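Side-chain contacts in glutamate receptor 1 (Adineta vaga, PDB 4IO2), which binds L-glutamate through this extracellular ligand-binding domain and probably gates an ion channel in the membrane: residues I15-V18 and P19-I22; S161-E164 and M165-S168. All coordinates share one frame; numbering follows the deposited sequence.

Interaction 1: residues I15-V18 and P19-I22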
ATOM      1  N   ILE A  15       5.539  17.198 -10.518  1.00 13.00           N
ATOM      2  CA  ILE A  15       6.743  17.744  -9.874  1.00 12.57           C
ATOM      3  C   ILE A  15       7.969  16.974 -10.361  1.00 13.31           C
ATOM      4  O   ILE A  15       7.972  15.751 -10.450  1.00 13.17           O
ATOM      5  CB  ILE A  15       6.581  17.708  -8.329  1.00 12.62           C
ATOM      6  CG1 ILE A  15       7.776  18.306  -7.617  1.00 13.76           C
ATOM      7  CG2 ILE A  15       6.272  16.300  -7.779  1.00 13.05           C
ATOM      8  CD1 ILE A  15       7.553  18.584  -6.137  1.00 16.34           C
ATOM      9  N   GLU A  16       9.012  17.703 -10.721  1.00 13.17           N
ATOM     10  CA  GLU A  16      10.195  17.085 -11.291  1.00 13.17           C
ATOM     11  C   GLU A  16      10.812  16.059 -10.334  1.00 13.60           C
ATOM     12  O   GLU A  16      11.116  16.372  -9.186  1.00 14.36           O
ATOM     13  CB  GLU A  16      11.223  18.171 -11.672  1.00 16.33           C
ATOM     14  CG  GLU A  16      12.471  17.620 -12.362  1.00 17.25           C
ATOM     15  CD  GLU A  16      13.434  18.662 -12.869  1.00 26.06           C
ATOM     16  OE1 GLU A  16      13.152  19.867 -12.717  1.00 32.42           O
ATOM     17  OE2 GLU A  16      14.499  18.275 -13.426  1.00 27.62           O
ATOM     18  N   SER A  17      11.079  14.867 -10.860  1.00 13.08           N
ATOM     19  CA  SER A  17      11.712  13.791 -10.103  1.00 11.08           C
ATOM     20  C   SER A  17      11.986  12.654 -11.080  1.00 11.00           C
ATOM     21  O   SER A  17      11.057  11.950 -11.465  1.00 12.24           O
ATOM     22  CB  SER A  17      10.804  13.279  -9.009  1.00 11.49           C
ATOM     23  OG  SER A  17      11.497  12.307  -8.270  1.00 13.97           O
ATOM     24  N   VAL A  18      13.230  12.476 -11.516  1.00 12.55           N
ATOM     25  CA  VAL A  18      13.536  11.420 -12.443  0.82 12.54           C
ATOM     26  C   VAL A  18      13.435  10.080 -11.785  1.00 12.36           C
ATOM     27  O   VAL A  18      13.889   9.907 -10.669  1.00 12.53           O
ATOM     28  CB  VAL A  18      14.911  11.602 -13.162  0.82 13.30           C
ATOM     29  CG1 VAL A  18      14.988  12.943 -13.830  0.82 15.26           C
ATOM     30  CG2 VAL A  18      16.135  11.440 -12.205  0.82 14.92           C
ATOM     31  N   PRO A  19      12.850   9.074 -12.484  1.00 11.50           N
ATOM     32  CA  PRO A  19      12.225   9.006 -13.812  1.00 12.07           C
ATOM     33  C   PRO A  19      10.684   9.042 -13.753  1.00 11.88           C
ATOM     34  O   PRO A  19      10.023   8.588 -14.690  1.00 12.98           O
ATOM     35  CB  PRO A  19      12.729   7.661 -14.314  1.00 13.51           C
ATOM     36  CG  PRO A  19      12.556   6.799 -13.051  1.00 12.15           C
ATOM     37  CD  PRO A  19      12.935   7.720 -11.899  1.00 12.59           C
ATOM     38  N   PHE A  20      10.122   9.575 -12.664  1.00 11.72           N
ATOM     39  CA  PHE A  20       8.687   9.820 -12.565  1.00 11.22           C
ATOM     40  C   PHE A  20       8.264  10.934 -13.507  1.00 12.19           C
ATOM     41  O   PHE A  20       7.354  10.729 -14.348  1.00 12.97           O
ATOM     42  CB  PHE A  20       8.301  10.157 -11.127  1.00 10.63           C
ATOM     43  CG  PHE A  20       8.139   8.939 -10.221  1.00 10.54           C
ATOM     44  CD1 PHE A  20       7.110   8.048 -10.443  1.00 13.19           C
ATOM     45  CD2 PHE A  20       9.043   8.670  -9.215  1.00 10.71           C
ATOM     46  CE1 PHE A  20       6.943   6.930  -9.612  1.00 14.28           C
ATOM     47  CE2 PHE A  20       8.904   7.560  -8.376  1.00 11.76           C
ATOM     48  CZ  PHE A  20       7.852   6.697  -8.588  1.00 13.07           C
ATOM     49  N   THR A  21       8.894  12.107 -13.368  1.00 11.70           N
ATOM     50  CA  THR A  21       8.607  13.265 -14.167  1.00 11.93           C
ATOM     51  C   THR A  21       9.945  13.866 -14.555  1.00 14.09           C
ATOM     52  O   THR A  21      10.665  14.412 -13.728  1.00 15.02           O
ATOM     53  CB  THR A  21       7.698  14.295 -13.425  1.00 13.37           C
ATOM     54  OG1 THR A  21       6.424  13.675 -13.223  1.00 13.62           O
ATOM     55  CG2 THR A  21       7.526  15.576 -14.221  1.00 15.31           C
ATOM     56  N   ILE A  22      10.252  13.721 -15.839  1.00 14.79           N
ATOM     57  CA  ILE A  22      11.536  14.100 -16.400  1.00 15.23           C
ATOM     58  C   ILE A  22      11.329  15.341 -17.249  1.00 17.80           C
ATOM     59  O   ILE A  22      10.500  15.335 -18.143  1.00 18.86           O
ATOM     60  CB  ILE A  22      12.072  12.995 -17.307  1.00 16.47           C
ATOM     61  CG1 ILE A  22      12.187  11.671 -16.525  1.00 16.48           C
ATOM     62  CG2 ILE A  22      13.431  13.405 -17.881  1.00 19.06           C
ATOM     63  CD1 ILE A  22      12.325  10.419 -17.437  1.00 19.01           C
TER
HETATM   64  O   HOH W   1       5.076  14.345 -10.795  1.00 13.23           O
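Ser17 and Thr21 pair as an antiparallel hydrogen-bonded bridge, Ser17 N giving to Thr21 O at 2.9 Å and Thr21 N to Ser17 O, and because Phe20 and Thr21 both face Ser17 this is a classic beta bulge closing a tight turn. The first of these bonds is nearly straight (171°). Ser17 O, which receives the return bond, also takes a weak, strongly bent bond from Phe20 N. A cis peptide between Val18 and Pro19 folds the chain back at the tip.

The Thr21 side chain turns to Ile15, its CB 3.3 Å from Ile15 O. Its hydroxyl stands beside its own backbone N (chi1 -65°), where Thr21 OG1 meets a water at 2.9 Å that also accepts from Ile15 N, linking Ile15 to Thr21 through solvent. In one of the two modelled conformers of Val18, its CG1 comes 4.1 Å from Ile22 CG1, the side chains crossing at about a right angle; this contact is therefore doubtful. The aliphatic part of Glu16 runs extended, its CG 3.9 Å from Thr21 O. Ser17 OG is hydrogen-bonded to Asp85 OD2, a second-shell hold on a residue that binds L-glutamate.

The turn joins strand 9-14 to strand 22-25. Phe20 meets Tyr40 and Phe242 edge-to-face and packs on Val41 of helix 40-52; Val18 and Pro19 rest on Tyr186 of helix 181-190, Ile15 lies against helix 67-75, and Ile22 touches Trp241 of helix 233-242.

Interaction 2: residues S161-E164 and M165-S168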
ATOM      1  N   SER A 161      16.771  20.890  -2.223  1.00 18.43           N
ATOM      2  CA  SER A 161      16.547  20.138  -3.472  1.00 19.39           C
ATOM      3  C   SER A 161      17.350  18.864  -3.497  1.00 16.11           C
ATOM      4  O   SER A 161      18.246  18.697  -2.674  1.00 17.77           O
ATOM      5  CB  SER A 161      16.992  20.961  -4.668  1.00 20.69           C
ATOM      6  OG  SER A 161      18.402  21.128  -4.626  1.00 21.91           O
ATOM      7  N   ARG A 162      16.988  17.945  -4.398  1.00 16.72           N
ATOM      8  CA  ARG A 162      17.825  16.783  -4.628  1.00 16.15           C
ATOM      9  C   ARG A 162      19.252  17.169  -5.030  1.00 16.48           C
ATOM     10  O   ARG A 162      20.221  16.598  -4.546  1.00 19.05           O
ATOM     11  CB  ARG A 162      17.192  15.869  -5.666  1.00 14.76           C
ATOM     12  CG  ARG A 162      15.937  15.195  -5.157  1.00 15.14           C
ATOM     13  CD  ARG A 162      15.407  14.192  -6.163  1.00 14.22           C
ATOM     14  NE  ARG A 162      14.154  13.583  -5.721  1.00 15.28           N
ATOM     15  CZ  ARG A 162      12.926  14.050  -5.935  1.00 14.01           C
ATOM     16  NH1 ARG A 162      12.701  15.131  -6.655  1.00 15.62           N
ATOM     17  NH2 ARG A 162      11.916  13.388  -5.412  1.00 14.96           N
ATOM     18  N   GLN A 163      19.365  18.146  -5.905  1.00 20.28           N
ATOM     19  CA  GLN A 163      20.689  18.569  -6.329  1.00 20.31           C
ATOM     20  C   GLN A 163      21.550  19.010  -5.146  1.00 21.05           C
ATOM     21  O   GLN A 163      22.727  18.658  -5.089  1.00 22.57           O
ATOM     22  CB  GLN A 163      20.615  19.670  -7.380  1.00 22.65           C
ATOM     23  CG  GLN A 163      21.944  19.922  -8.073  1.00 30.41           C
ATOM     24  CD  GLN A 163      22.380  18.759  -8.935  1.00 34.39           C
ATOM     25  OE1 GLN A 163      21.647  18.308  -9.815  1.00 36.54           O
ATOM     26  NE2 GLN A 163      23.573  18.245  -8.672  1.00 38.09           N
ATOM     27  N   GLU A 164      20.993  19.755  -4.194  1.00 22.09           N
ATOM     28  CA  GLU A 164      21.769  20.149  -3.022  1.00 21.57           C
ATOM     29  C   GLU A 164      22.142  18.907  -2.194  1.00 21.57           C
ATOM     30  O   GLU A 164      23.237  18.856  -1.618  1.00 21.24           O
ATOM     31  CB  GLU A 164      21.026  21.213  -2.181  1.00 25.67           C
ATOM     32  CG  GLU A 164      21.959  22.221  -1.542  1.00 32.67           C
ATOM     33  CD  GLU A 164      21.337  23.122  -0.488  1.00 32.70           C
ATOM     34  OE1 GLU A 164      20.104  23.179  -0.383  1.00 24.72           O
ATOM     35  OE2 GLU A 164      22.112  23.805   0.225  1.00 37.86           O
ATOM     36  N   MET A 165      21.237  17.925  -2.113  1.00 17.14           N
ATOM     37  CA  MET A 165      21.547  16.694  -1.400  1.00 18.38           C
ATOM     38  C   MET A 165      22.777  16.045  -2.053  1.00 18.91           C
ATOM     39  O   MET A 165      23.725  15.694  -1.365  1.00 20.30           O
ATOM     40  CB  MET A 165      20.334  15.768  -1.365  1.00 14.54           C
ATOM     41  CG  MET A 165      20.479  14.490  -0.618  1.00 18.55           C
ATOM     42  SD  MET A 165      18.920  13.601  -0.591  1.00 17.08           S
ATOM     43  CE  MET A 165      18.635  13.234  -2.337  1.00 17.59           C
ATOM     44  N   TYR A 166      22.733  15.814  -3.368  1.00 20.89           N
ATOM     45  CA  TYR A 166      23.839  15.113  -4.041  1.00 20.90           C
ATOM     46  C   TYR A 166      25.142  15.891  -3.867  1.00 21.25           C
ATOM     47  O   TYR A 166      26.184  15.331  -3.489  1.00 22.61           O
ATOM     48  CB  TYR A 166      23.551  14.913  -5.544  1.00 19.96           C
ATOM     49  CG  TYR A 166      22.228  14.262  -5.882  1.00 18.43           C
ATOM     50  CD1 TYR A 166      21.753  13.162  -5.170  1.00 16.41           C
ATOM     51  CD2 TYR A 166      21.428  14.771  -6.886  1.00 18.13           C
ATOM     52  CE1 TYR A 166      20.558  12.568  -5.496  1.00 16.77           C
ATOM     53  CE2 TYR A 166      20.220  14.178  -7.220  1.00 18.88           C
ATOM     54  CZ  TYR A 166      19.779  13.095  -6.512  1.00 15.76           C
ATOM     55  OH  TYR A 166      18.565  12.529  -6.824  1.00 17.65           O
ATOM     56  N   ASP A 167      25.082  17.190  -4.118  1.00 25.26           N
ATOM     57  CA  ASP A 167      26.291  18.023  -4.052  1.00 25.63           C
ATOM     58  C   ASP A 167      26.881  18.077  -2.637  1.00 24.79           C
ATOM     59  O   ASP A 167      28.107  18.078  -2.462  1.00 26.29           O
ATOM     60  CB  ASP A 167      25.979  19.429  -4.533  1.00 28.99           C
ATOM     61  CG  ASP A 167      25.646  19.480  -6.018  1.00 34.15           C
ATOM     62  OD1 ASP A 167      25.850  18.480  -6.713  1.00 36.51           O
ATOM     63  OD2 ASP A 167      25.169  20.525  -6.496  1.00 36.01           O
ATOM     64  N   SER A 168      26.040  18.096  -1.619  1.00 26.49           N
ATOM     65  CA  SER A 168      26.532  18.193  -0.254  1.00 25.20           C
ATOM     66  C   SER A 168      27.197  16.889   0.200  1.00 25.00           C
ATOM     67  O   SER A 168      28.157  16.907   0.948  1.00 25.25           O
ATOM     68  CB  SER A 168      25.395  18.559   0.694  1.00 25.97           C
ATOM     69  OG  SER A 168      24.900  19.840   0.386  1.00 25.41           O
TER
HETATM   70  O   HOH W   2      25.003  22.635   0.958  1.00 38.21           O
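One face of the Tyr166 ring takes Arg162 O, 3.2 Å above its plane and offset toward the rim, while the Arg162 side chain runs alongside in the same direction, its guanidinium plane turned 32° from the ring. Arg162 CD comes within 3.6 Å of Tyr166 OH. Replacing Tyr166 by an alanine is likely to strip the Arg162 methylenes of the ring and hydroxyl they lie along and to open a gap next to Met179.

Next along the helix, Gln163 bends at chi2 (67°) to bring its amide back over Asp167. Gln163 NE2 gives to Asp167 OD1 at 3.0 Å, the acceptor lying in the amide plane but being met from above the carboxylate plane. Ser168 OG, 2.8 Å from Glu164 O, adds a second donor to the helical bond from Ser168 N, the two arriving from opposite faces of that carbonyl. At the start, Ser161 is the N-cap: its OG accepts from Glu164 N at 3.0 Å.

Arg162 belongs to the glutamate pocket, where Tyr67 OH takes a hydrogen bond from its NH2. Behind it, helix 162-170 lays Met165 on strands 157-159 and 177-180, and Tyr166 on Met179 and the ring of Tyr192.

How the interactions relate
Interaction 1 comes first along the chain, in the loop between strands 9-14 and 22-25, and interaction 2 follows much later, over the first two turns of helix 162-170. Their centres lie about 15 Å apart, on opposite lobes of the two-lobed periplasmic-binding-protein fold, with the bound glutamate in the cleft between. Arg162 spans the gap: its NH2 packs 3.1 Å from Ser17 OG, and its NH1 lies 3.2 Å from Glu16 O. Asp85 is common to both, hydrogen-bonded to Ser17 and forming a long, weak ion pair with Arg162. Such meetings across the cleft are consistent with the closed, agonist-bound state of glutamate receptor ligand-binding domains.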